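Local coordinates for PUM-HD domain-containing protein (Caenorhabditis elegans, PDB 7CGF), which binds PBE RNA through the Pumilio repeats of its PUM homology domain and probably acts on the 3' untranslated regions of target messenger RNAs, at residues F91-A100 against K125-L134; N310-D318 against I348-F356. The protein carries 2 engineered substitutions. All coordinates share one frame; numbering follows the deposited sequence.

Contact 1. Residues F91-A100 against K125-L134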
loop_
_atom_site.group_PDB
_atom_site.type_symbol
_atom_site.label_atom_id
_atom_site.label_comp_id
_atom_site.label_asym_id
_atom_site.label_seq_id
_atom_site.Cartn_x
_atom_site.Cartn_y
_atom_site.Cartn_z
ATOM N N PHE A 91 -5.821 22.023 -5.785
ATOM C CA PHE A 91 -6.517 20.787 -6.104
ATOM C C PHE A 91 -7.478 20.370 -5.001
ATOM O O PHE A 91 -8.088 19.300 -5.092
ATOM C CB PHE A 91 -5.513 19.649 -6.372
ATOM C CG PHE A 91 -4.930 19.665 -7.754
ATOM C CD1 PHE A 91 -5.754 19.652 -8.866
ATOM C CD2 PHE A 91 -3.554 19.661 -7.945
ATOM C CE1 PHE A 91 -5.225 19.651 -10.143
ATOM C CE2 PHE A 91 -3.011 19.649 -9.222
ATOM C CZ PHE A 91 -3.858 19.656 -10.328
ATOM N N GLU A 92 -7.634 21.186 -3.967
ATOM C CA GLU A 92 -8.512 20.839 -2.863
ATOM C C GLU A 92 -9.976 21.013 -3.262
ATOM O O GLU A 92 -10.312 21.739 -4.204
ATOM C CB GLU A 92 -8.229 21.702 -1.631
ATOM C CG GLU A 92 -6.822 21.587 -1.037
ATOM C CD GLU A 92 -6.534 20.235 -0.385
ATOM O OE1 GLU A 92 -7.487 19.502 -0.018
ATOM O OE2 GLU A 92 -5.332 19.913 -0.232
ATOM N N TYR A 93 -10.860 20.334 -2.530
ATOM C CA TYR A 93 -12.273 20.679 -2.629
ATOM C C TYR A 93 -12.443 22.146 -2.256
ATOM O O TYR A 93 -11.816 22.644 -1.315
ATOM C CB TYR A 93 -13.126 19.810 -1.692
ATOM C CG TYR A 93 -13.044 18.310 -1.895
ATOM C CD1 TYR A 93 -13.067 17.747 -3.167
ATOM C CD2 TYR A 93 -12.953 17.453 -0.798
ATOM C CE1 TYR A 93 -12.996 16.364 -3.343
ATOM C CE2 TYR A 93 -12.887 16.070 -0.963
ATOM C CZ TYR A 93 -12.906 15.536 -2.232
ATOM O OH TYR A 93 -12.836 14.169 -2.378
ATOM N N GLY A 94 -13.302 22.845 -2.980
ATOM C CA GLY A 94 -13.434 24.268 -2.815
ATOM C C GLY A 94 -12.676 25.061 -3.850
ATOM O O GLY A 94 -12.960 26.250 -4.036
ATOM N N GLU A 95 -11.724 24.421 -4.532
ATOM C CA GLU A 95 -11.012 25.019 -5.652
ATOM C C GLU A 95 -11.325 24.329 -6.976
ATOM O O GLU A 95 -10.572 24.491 -7.945
ATOM C CB GLU A 95 -9.502 25.023 -5.375
ATOM C CG GLU A 95 -9.082 25.960 -4.246
ATOM C CD GLU A 95 -9.238 27.434 -4.616
ATOM O OE1 GLU A 95 -9.329 27.745 -5.816
ATOM O OE2 GLU A 95 -9.262 28.278 -3.708
ATOM N N GLU A 96 -12.452 23.607 -7.052
ATOM C CA GLU A 96 -12.937 22.972 -8.280
ATOM C C GLU A 96 -12.796 23.820 -9.532
ATOM O O GLU A 96 -12.433 23.307 -10.595
ATOM C CB GLU A 96 -14.423 22.594 -8.171
ATOM C CG GLU A 96 -14.742 21.322 -7.441
ATOM C CD GLU A 96 -14.689 21.481 -5.933
ATOM O OE1 GLU A 96 -14.999 20.496 -5.215
ATOM O OE2 GLU A 96 -14.350 22.592 -5.468
ATOM N N ARG A 97 -13.124 25.114 -9.425
ATOM C CA ARG A 97 -13.126 25.986 -10.591
ATOM C C ARG A 97 -11.757 26.072 -11.249
ATOM O O ARG A 97 -11.661 26.487 -12.407
ATOM C CB ARG A 97 -13.599 27.384 -10.187
ATOM C CG ARG A 97 -12.678 28.073 -9.191
ATOM C CD ARG A 97 -13.367 29.275 -8.541
ATOM N NE ARG A 97 -12.467 30.013 -7.657
ATOM C CZ ARG A 97 -12.186 29.657 -6.409
ATOM N NH1 ARG A 97 -12.734 28.568 -5.883
ATOM N NH2 ARG A 97 -11.357 30.393 -5.680
ATOM N N HIS A 98 -10.700 25.688 -10.531
ATOM C CA HIS A 98 -9.332 25.787 -11.011
ATOM C C HIS A 98 -8.731 24.453 -11.429
ATOM O O HIS A 98 -7.632 24.447 -11.995
ATOM C CB HIS A 98 -8.454 26.397 -9.921
ATOM C CG HIS A 98 -8.740 27.841 -9.676
ATOM N ND1 HIS A 98 -8.834 28.378 -8.409
ATOM C CD2 HIS A 98 -8.942 28.863 -10.538
ATOM C CE1 HIS A 98 -9.084 29.670 -8.504
ATOM N NE2 HIS A 98 -9.159 29.988 -9.783
ATOM N N TRP A 99 -9.427 23.341 -11.191
ATOM C CA TRP A 99 -8.830 22.021 -11.394
ATOM C C TRP A 99 -8.399 21.812 -12.840
ATOM O O TRP A 99 -7.286 21.339 -13.106
ATOM C CB TRP A 99 -9.816 20.932 -10.995
ATOM C CG TRP A 99 -10.065 20.780 -9.542
ATOM C CD1 TRP A 99 -9.425 21.404 -8.505
ATOM C CD2 TRP A 99 -11.045 19.932 -8.958
ATOM N NE1 TRP A 99 -9.951 20.984 -7.306
ATOM C CE2 TRP A 99 -10.942 20.075 -7.556
ATOM C CE3 TRP A 99 -12.006 19.063 -9.485
ATOM C CZ2 TRP A 99 -11.768 19.381 -6.673
ATOM C CZ3 TRP A 99 -12.819 18.373 -8.614
ATOM C CH2 TRP A 99 -12.690 18.530 -7.217
ATOM N N ALA A 100 -9.280 22.131 -13.796
ATOM C CA ALA A 100 -8.959 21.845 -15.191
ATOM C C ALA A 100 -7.781 22.684 -15.676
ATOM O O ALA A 100 -6.886 22.166 -16.354
ATOM C CB ALA A 100 -10.187 22.063 -16.074
ATOM N N LYS A 125 -2.340 14.227 -4.760
ATOM C CA LYS A 125 -3.415 15.109 -4.315
ATOM C C LYS A 125 -4.453 15.292 -5.417
ATOM O O LYS A 125 -5.658 15.205 -5.162
ATOM C CB LYS A 125 -2.834 16.461 -3.878
ATOM C CG LYS A 125 -3.869 17.536 -3.481
ATOM C CD LYS A 125 -4.797 17.059 -2.379
ATOM C CE LYS A 125 -4.042 16.640 -1.132
ATOM N NZ LYS A 125 -3.484 17.822 -0.439
ATOM N N ALA A 126 -3.999 15.535 -6.650
ATOM C CA ALA A 126 -4.927 15.698 -7.770
ATOM C C ALA A 126 -5.795 14.453 -7.949
ATOM O O ALA A 126 -7.028 14.541 -8.024
ATOM C CB ALA A 126 -4.143 16.022 -9.044
ATOM N N LEU A 127 -5.177 13.265 -7.973
ATOM C CA LEU A 127 -5.983 12.059 -8.157
ATOM C C LEU A 127 -6.945 11.836 -6.997
ATOM O O LEU A 127 -8.029 11.263 -7.182
ATOM C CB LEU A 127 -5.074 10.839 -8.329
ATOM C CG LEU A 127 -4.260 10.813 -9.610
ATOM C CD1 LEU A 127 -3.256 9.660 -9.562
ATOM C CD2 LEU A 127 -5.169 10.694 -10.850
ATOM N N GLU A 128 -6.556 12.247 -5.792
ATOM C CA GLU A 128 -7.411 12.093 -4.625
ATOM C C GLU A 128 -8.675 12.932 -4.720
ATOM O O GLU A 128 -9.717 12.544 -4.176
ATOM C CB GLU A 128 -6.625 12.486 -3.375
ATOM C CG GLU A 128 -7.422 12.603 -2.095
ATOM C CD GLU A 128 -7.893 11.271 -1.561
ATOM O OE1 GLU A 128 -7.329 10.223 -1.970
ATOM O OE2 GLU A 128 -8.823 11.284 -0.720
ATOM N N LYS A 129 -8.616 14.069 -5.404
ATOM C CA LYS A 129 -9.677 15.073 -5.306
ATOM C C LYS A 129 -10.493 15.274 -6.576
ATOM O O LYS A 129 -11.709 15.504 -6.487
ATOM C CB LYS A 129 -9.082 16.421 -4.896
ATOM C CG LYS A 129 -8.357 16.413 -3.537
ATOM C CD LYS A 129 -9.317 16.235 -2.384
ATOM C CE LYS A 129 -8.593 16.365 -1.044
ATOM N NZ LYS A 129 -9.512 16.253 0.121
ATOM N N ILE A 130 -9.878 15.209 -7.753
ATOM C CA ILE A 130 -10.518 15.740 -8.952
ATOM C C ILE A 130 -11.485 14.751 -9.588
ATOM O O ILE A 130 -11.486 13.550 -9.283
ATOM C CB ILE A 130 -9.474 16.204 -9.983
ATOM C CG1 ILE A 130 -8.732 15.005 -10.600
ATOM C CG2 ILE A 130 -8.532 17.229 -9.357
ATOM C CD1 ILE A 130 -7.487 15.385 -11.416
ATOM N N ASN A 131 -12.315 15.262 -10.492
ATOM C CA ASN A 131 -13.344 14.453 -11.130
ATOM C C ASN A 131 -12.736 13.466 -12.132
ATOM O O ASN A 131 -11.589 13.594 -12.568
ATOM C CB ASN A 131 -14.359 15.360 -11.824
ATOM C CG ASN A 131 -13.699 16.370 -12.726
ATOM O OD1 ASN A 131 -13.211 16.033 -13.804
ATOM N ND2 ASN A 131 -13.652 17.615 -12.280
ATOM N N GLU A 132 -13.545 12.477 -12.512
ATOM C CA GLU A 132 -13.025 11.358 -13.294
ATOM C C GLU A 132 -12.425 11.756 -14.643
ATOM O O GLU A 132 -11.354 11.223 -14.983
ATOM C CB GLU A 132 -14.133 10.318 -13.468
ATOM C CG GLU A 132 -13.673 9.033 -14.101
ATOM C CD GLU A 132 -14.806 8.051 -14.191
ATOM O OE1 GLU A 132 -15.595 8.140 -15.165
ATOM O OE2 GLU A 132 -14.928 7.233 -13.264
ATOM N N PRO A 133 -13.031 12.640 -15.453
ATOM C CA PRO A 133 -12.369 13.049 -16.702
ATOM C C PRO A 133 -10.971 13.610 -16.519
ATOM O O PRO A 133 -10.100 13.373 -17.359
ATOM C CB PRO A 133 -13.330 14.113 -17.258
ATOM C CG PRO A 133 -14.654 13.672 -16.762
ATOM C CD PRO A 133 -14.403 13.182 -15.372
ATOM N N LEU A 134 -10.737 14.380 -15.457
ATOM C CA LEU A 134 -9.396 14.889 -15.220
ATOM C C LEU A 134 -8.467 13.792 -14.709
ATOM O O LEU A 134 -7.277 13.786 -15.043
ATOM C CB LEU A 134 -9.452 16.054 -14.231
ATOM C CG LEU A 134 -10.168 17.299 -14.762
ATOM C CD1 LEU A 134 -10.158 18.405 -13.731
ATOM C CD2 LEU A 134 -9.514 17.761 -16.053
HETATM O O HOH W 1 -9.911 19.105 -0.016
HETATM O O HOH W 2 -10.472 13.698 -0.012
#
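Glu92 and Lys125 meet in a salt bridge, Lys125 NZ lying 2.8 Å from Glu92 OE2 on the syn side of the carboxylate; Gln88 gives the same ammonium a second acceptor. Glu92 OE1 forms a long ion pair with Lys129, and a water joins the two, donating to Glu92 OE1 and accepting from Lys129 NZ and Tyr93 N. A second water accepts from Lys129 NZ and donates to Glu128 OE2, while Glu128 OE1 pairs with Lys161. The Lys129 chain bends at chi2 (-69°) and then runs extended across the Tyr93 ring, placing Lys129 CD 3.7 Å from the ring centroid in a CH-pi contact. Trp99 NE1 donates to Glu92 O at 3.2 Å; Glu95 N reaches the same oxygen from the opposite face of the carbonyl and closes the type II beta turn from Glu92 to Glu95. Glu96 CA and Ile130 CG2 cover opposite faces of the indole, and Asn131 ND2 sits at its edge. Ala126 CB stands over the Phe91 ring, 3.6 Å from its centroid. The contact sets the connection into helix 99-106 against the junction of helices 119-129 and 132-142, joining successive predicted Pumilio repeats; Leu102, Val103 and Ile106 pack on Phe91.

Contact 2. Residues N310-D318 against I348-F356. With nucleotides of chain B.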
loop_
_atom_site.group_PDB
_atom_site.type_symbol
_atom_site.label_atom_id
_atom_site.label_comp_id
_atom_site.label_asym_id
_atom_site.label_seq_id
_atom_site.Cartn_x
_atom_site.Cartn_y
_atom_site.Cartn_z
ATOM N N ASN A 310 6.559 -22.098 15.738
ATOM C CA ASN A 310 5.888 -22.039 17.031
ATOM C C ASN A 310 4.805 -20.970 17.041
ATOM O O ASN A 310 3.761 -21.151 17.676
ATOM C CB ASN A 310 6.908 -21.825 18.174
ATOM C CG ASN A 310 7.363 -20.373 18.327
ATOM O OD1 ASN A 310 6.738 -19.583 19.041
ATOM N ND2 ASN A 310 8.477 -20.037 17.695
ATOM N N TYR A 311 5.006 -19.873 16.307
ATOM C CA TYR A 311 3.946 -18.885 16.191
ATOM C C TYR A 311 2.779 -19.417 15.374
ATOM O O TYR A 311 1.628 -19.051 15.634
ATOM C CB TYR A 311 4.472 -17.599 15.553
ATOM C CG TYR A 311 5.470 -16.852 16.395
ATOM C CD1 TYR A 311 5.050 -16.036 17.447
ATOM C CD2 TYR A 311 6.827 -16.949 16.130
ATOM C CE1 TYR A 311 5.971 -15.330 18.212
ATOM C CE2 TYR A 311 7.755 -16.245 16.892
ATOM C CZ TYR A 311 7.318 -15.446 17.928
ATOM O OH TYR A 311 8.258 -14.754 18.667
ATOM N N VAL A 312 3.060 -20.241 14.366
ATOM C CA VAL A 312 1.973 -20.806 13.573
ATOM C C VAL A 312 1.129 -21.725 14.435
ATOM O O VAL A 312 -0.102 -21.732 14.335
ATOM C CB VAL A 312 2.513 -21.542 12.337
ATOM C CG1 VAL A 312 1.349 -22.105 11.506
ATOM C CG2 VAL A 312 3.390 -20.610 11.502
ATOM N N VAL A 313 1.774 -22.497 15.315
ATOM C CA VAL A 313 1.014 -23.390 16.194
ATOM C C VAL A 313 0.158 -22.578 17.156
ATOM O O VAL A 313 -1.022 -22.880 17.373
ATOM C CB VAL A 313 1.962 -24.357 16.933
ATOM C CG1 VAL A 313 1.183 -25.200 17.962
ATOM C CG2 VAL A 313 2.673 -25.260 15.953
ATOM N N GLN A 314 0.723 -21.514 17.727
ATOM C CA GLN A 314 -0.067 -20.642 18.585
ATOM C C GLN A 314 -1.274 -20.079 17.839
ATOM O O GLN A 314 -2.385 -20.044 18.375
ATOM C CB GLN A 314 0.817 -19.516 19.124
ATOM C CG GLN A 314 0.082 -18.518 19.998
ATOM C CD GLN A 314 -0.195 -19.072 21.380
ATOM O OE1 GLN A 314 0.611 -19.828 21.926
ATOM N NE2 GLN A 314 -1.334 -18.703 21.956
ATOM N N LYS A 315 -1.076 -19.632 16.598
ATOM C CA LYS A 315 -2.195 -19.099 15.827
ATOM C C LYS A 315 -3.264 -20.163 15.582
ATOM O O LYS A 315 -4.461 -19.863 15.602
ATOM C CB LYS A 315 -1.676 -18.534 14.504
ATOM C CG LYS A 315 -2.736 -17.863 13.633
ATOM C CD LYS A 315 -3.354 -16.630 14.289
ATOM C CE LYS A 315 -2.335 -15.518 14.509
ATOM N NZ LYS A 315 -3.031 -14.238 14.796
ATOM N N MET A 316 -2.850 -21.399 15.317
ATOM C CA MET A 316 -3.803 -22.497 15.155
ATOM C C MET A 316 -4.686 -22.641 16.385
ATOM O O MET A 316 -5.916 -22.631 16.280
ATOM C CB MET A 316 -3.066 -23.805 14.899
ATOM C CG MET A 316 -2.225 -23.828 13.651
ATOM S SD MET A 316 -1.424 -25.423 13.506
ATOM C CE MET A 316 -2.850 -26.376 13.296
ATOM N N PHE A 317 -4.072 -22.771 17.566
ATOM C CA PHE A 317 -4.854 -22.890 18.796
ATOM C C PHE A 317 -5.817 -21.724 18.954
ATOM O O PHE A 317 -6.961 -21.904 19.381
ATOM C CB PHE A 317 -3.929 -22.971 20.015
ATOM C CG PHE A 317 -3.432 -24.357 20.322
ATOM C CD1 PHE A 317 -2.334 -24.885 19.662
ATOM C CD2 PHE A 317 -4.048 -25.126 21.307
ATOM C CE1 PHE A 317 -1.859 -26.167 19.956
ATOM C CE2 PHE A 317 -3.582 -26.408 21.605
ATOM C CZ PHE A 317 -2.491 -26.930 20.935
ATOM N N ASP A 318 -5.381 -20.513 18.596
ATOM C CA ASP A 318 -6.230 -19.348 18.803
ATOM C C ASP A 318 -7.391 -19.269 17.816
ATOM O O ASP A 318 -8.400 -18.629 18.128
ATOM C CB ASP A 318 -5.384 -18.071 18.730
ATOM C CG ASP A 318 -4.310 -18.012 19.811
ATOM O OD1 ASP A 318 -4.412 -18.759 20.817
ATOM O OD2 ASP A 318 -3.357 -17.211 19.664
ATOM N N ILE A 348 6.714 -21.120 25.274
ATOM C CA ILE A 348 5.789 -21.491 24.206
ATOM C C ILE A 348 4.591 -22.238 24.778
ATOM O O ILE A 348 3.435 -21.907 24.487
ATOM C CB ILE A 348 6.524 -22.312 23.129
ATOM C CG1 ILE A 348 7.492 -21.409 22.348
ATOM C CG2 ILE A 348 5.533 -23.000 22.200
ATOM C CD1 ILE A 348 8.540 -22.161 21.516
ATOM N N LEU A 349 4.846 -23.241 25.621
ATOM C CA LEU A 349 3.751 -23.927 26.297
ATOM C C LEU A 349 3.031 -23.022 27.284
ATOM O O LEU A 349 1.884 -23.308 27.647
ATOM C CB LEU A 349 4.275 -25.174 27.010
ATOM C CG LEU A 349 4.578 -26.373 26.111
ATOM C CD1 LEU A 349 5.585 -27.293 26.769
ATOM C CD2 LEU A 349 3.299 -27.126 25.793
ATOM N N ALA A 350 3.672 -21.935 27.717
ATOM C CA ALA A 350 3.042 -21.035 28.676
ATOM C C ALA A 350 1.910 -20.241 28.032
ATOM O O ALA A 350 0.858 -20.041 28.649
ATOM C CB ALA A 350 4.090 -20.098 29.280
ATOM N N LYS A 351 2.099 -19.781 26.791
ATOM C CA LYS A 351 1.006 -19.102 26.108
ATOM C C LYS A 351 -0.096 -20.066 25.700
ATOM O O LYS A 351 -1.184 -19.613 25.335
ATOM C CB LYS A 351 1.509 -18.350 24.877
ATOM C CG LYS A 351 2.838 -17.653 25.058
ATOM C CD LYS A 351 3.119 -16.753 23.886
ATOM C CE LYS A 351 3.822 -17.541 22.807
ATOM N NZ LYS A 351 3.997 -16.782 21.534
ATOM N N LEU A 352 0.153 -21.374 25.755
ATOM C CA LEU A 352 -0.876 -22.369 25.490
ATOM C C LEU A 352 -1.461 -22.981 26.755
ATOM O O LEU A 352 -2.298 -23.885 26.653
ATOM C CB LEU A 352 -0.322 -23.488 24.604
ATOM C CG LEU A 352 0.169 -23.113 23.208
ATOM C CD1 LEU A 352 0.673 -24.350 22.510
ATOM C CD2 LEU A 352 -0.955 -22.477 22.420
ATOM N N GLU A 353 -1.045 -22.516 27.940
ATOM C CA GLU A 353 -1.461 -23.166 29.183
ATOM C C GLU A 353 -2.977 -23.192 29.317
ATOM O O GLU A 353 -3.547 -24.186 29.784
ATOM C CB GLU A 353 -0.831 -22.463 30.387
ATOM N N LYS A 354 -3.648 -22.115 28.895
ATOM C CA LYS A 354 -5.102 -22.046 28.998
ATOM C C LYS A 354 -5.779 -23.206 28.280
ATOM O O LYS A 354 -6.864 -23.636 28.685
ATOM C CB LYS A 354 -5.603 -20.712 28.441
ATOM C CG LYS A 354 -5.479 -20.573 26.922
ATOM C CD LYS A 354 -6.385 -19.472 26.369
ATOM C CE LYS A 354 -5.704 -18.114 26.397
ATOM N NZ LYS A 354 -6.655 -17.018 26.747
ATOM N N TYR A 355 -5.158 -23.729 27.224
ATOM C CA TYR A 355 -5.731 -24.832 26.467
ATOM C C TYR A 355 -5.390 -26.189 27.051
ATOM O O TYR A 355 -6.126 -27.153 26.808
ATOM C CB TYR A 355 -5.256 -24.784 25.007
ATOM C CG TYR A 355 -5.616 -23.495 24.317
ATOM C CD1 TYR A 355 -6.945 -23.131 24.140
ATOM C CD2 TYR A 355 -4.631 -22.639 23.838
ATOM C CE1 TYR A 355 -7.284 -21.947 23.517
ATOM C CE2 TYR A 355 -4.961 -21.449 23.208
ATOM C CZ TYR A 355 -6.292 -21.114 23.050
ATOM O OH TYR A 355 -6.641 -19.939 22.430
ATOM N N PHE A 356 -4.306 -26.289 27.814
ATOM C CA PHE A 356 -3.850 -27.568 28.334
ATOM C C PHE A 356 -4.256 -27.804 29.783
ATOM O O PHE A 356 -3.768 -28.751 30.404
ATOM C CB PHE A 356 -2.334 -27.685 28.171
ATOM C CG PHE A 356 -1.917 -28.072 26.782
ATOM C CD1 PHE A 356 -1.897 -29.403 26.402
ATOM C CD2 PHE A 356 -1.584 -27.106 25.846
ATOM C CE1 PHE A 356 -1.529 -29.775 25.123
ATOM C CE2 PHE A 356 -1.216 -27.468 24.564
ATOM C CZ PHE A 356 -1.191 -28.805 24.201
ATOM P P G B 2 11.489 -11.592 18.200
ATOM O OP1 G B 2 12.407 -10.454 17.961
ATOM O OP2 G B 2 10.233 -11.337 18.924
ATOM O "O5'" G B 2 11.128 -12.156 16.749
ATOM C "C5'" G B 2 12.122 -12.764 15.943
ATOM C "C4'" G B 2 11.569 -13.117 14.585
ATOM O "O4'" G B 2 10.534 -14.120 14.732
ATOM C "C3'" G B 2 10.881 -11.982 13.849
ATOM O "O3'" G B 2 11.816 -11.135 13.207
ATOM C "C2'" G B 2 9.937 -12.727 12.900
ATOM O "O2'" G B 2 10.634 -13.240 11.775
ATOM C "C1'" G B 2 9.517 -13.914 13.769
ATOM N N9 G B 2 8.232 -13.669 14.449
ATOM C C8 G B 2 7.955 -12.914 15.567
ATOM N N7 G B 2 6.688 -12.900 15.888
ATOM C C5 G B 2 6.080 -13.692 14.917
ATOM C C6 G B 2 4.722 -14.058 14.730
ATOM O O6 G B 2 3.732 -13.753 15.401
ATOM N N1 G B 2 4.566 -14.886 13.614
ATOM C C2 G B 2 5.585 -15.308 12.805
ATOM N N2 G B 2 5.224 -16.090 11.774
ATOM N N3 G B 2 6.860 -14.959 12.957
ATOM C C4 G B 2 7.021 -14.167 14.034
ATOM P P U B 1 11.052 -13.791 24.154
ATOM O OP1 U B 1 11.603 -15.172 24.260
ATOM O OP2 U B 1 9.647 -13.554 24.603
ATOM O "O5'" U B 1 11.257 -13.256 22.657
ATOM C "C5'" U B 1 12.551 -13.195 22.066
ATOM C "C4'" U B 1 12.676 -14.115 20.875
ATOM O "O4'" U B 1 12.249 -15.455 21.245
ATOM C "C3'" U B 1 11.814 -13.768 19.665
ATOM O "O3'" U B 1 12.388 -12.760 18.847
ATOM C "C2'" U B 1 11.658 -15.115 18.969
ATOM O "O2'" U B 1 12.808 -15.459 18.213
ATOM C "C1'" U B 1 11.579 -16.068 20.164
ATOM N N1 U B 1 10.176 -16.313 20.554
ATOM C C2 U B 1 9.504 -17.313 19.874
ATOM O O2 U B 1 10.022 -17.995 19.008
ATOM N N3 U B 1 8.201 -17.476 20.257
ATOM C C4 U B 1 7.526 -16.763 21.214
ATOM O O4 U B 1 6.361 -17.038 21.433
ATOM C C5 U B 1 8.278 -15.734 21.867
ATOM C C6 U B 1 9.548 -15.555 21.512
HETATM O O HOH W 3 4.083 -19.122 20.047
#
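Helix 309-319 faces the end of helix 345-351 and the weakly bonded helical turn 353-356, with the CA atoms of Asn310 and Ile348, and of Gln314 and Leu352, each 7.2 Å apart. Between these backbones Ile348 CD1 packs on Asn310 CB, and Leu352 CD2 lies over a face of the Phe317 ring. The Gln314 and Leu352 side chains slide past each other in opposite directions, bringing Gln314 OE1 close to Leu352 CD2; Gln314 NE2 makes weak hydrogen bonds to both carboxylate oxygens of Asp318. Tyr355 OH in turn donates to Asp318 OD1 at 3.0 Å, reaching the anti side of the carboxylate. Phe317, Tyr355 and Phe356 form an aromatic cluster in which the Phe317 and Tyr355 planes are inclined at 37°, with Phe317 CD2 3.6 Å from Tyr355 CD2. The other end of the contact is the RNA-binding surface of the last predicted Pumilio repeat, where, as in other PUF proteins, side chains of one helix read a base edge and stack between bases. With chi1 at 80°, Asn310 CG sits between its backbone N and carbonyl carbon, and the amide faces the edge of U1 of chain B. Asn310 OD1 accepts from U1 N3 at 2.8 Å in an almost straight bond (176°), while Asn310 ND2 donates both to U1 O2 at 2.9 Å and to Asp306 O. From residues 348-356, Lys351 NZ approaches O4 of U1 of chain B, modelled at 2.4 Å, a distance too short to trust, and donates to a water within hydrogen-bonding distance of Asn310 OD1. One face of the Tyr311 ring lies against the guanine of G2 of chain B, whose C5 is over the ring centre, and Tyr311 OH lies 3.1 Å from C2 of U1 of chain B.

From the N terminus, the chain first meets contact 1, whose segments 91-100 and 125-134 close a mostly helical loop of 24 residues and join two successive predicted Pumilio repeats. It then runs on through the middle of the PUM homology domain before contact 2 opens. Residues 310-318 and 348-356 close the second loop, 29 residues long, tying helix 309-319, within the last predicted repeat, to the C-terminal helices. The two loops follow in series, neither nested nor crossed. The centres of contacts 1 and 2 are about 51 Å apart, on opposite sides of the chain's centre. Contact 2 takes part directly in RNA binding, while the nearest atom of contact 1 stays about 6 Å from the nucleic acid.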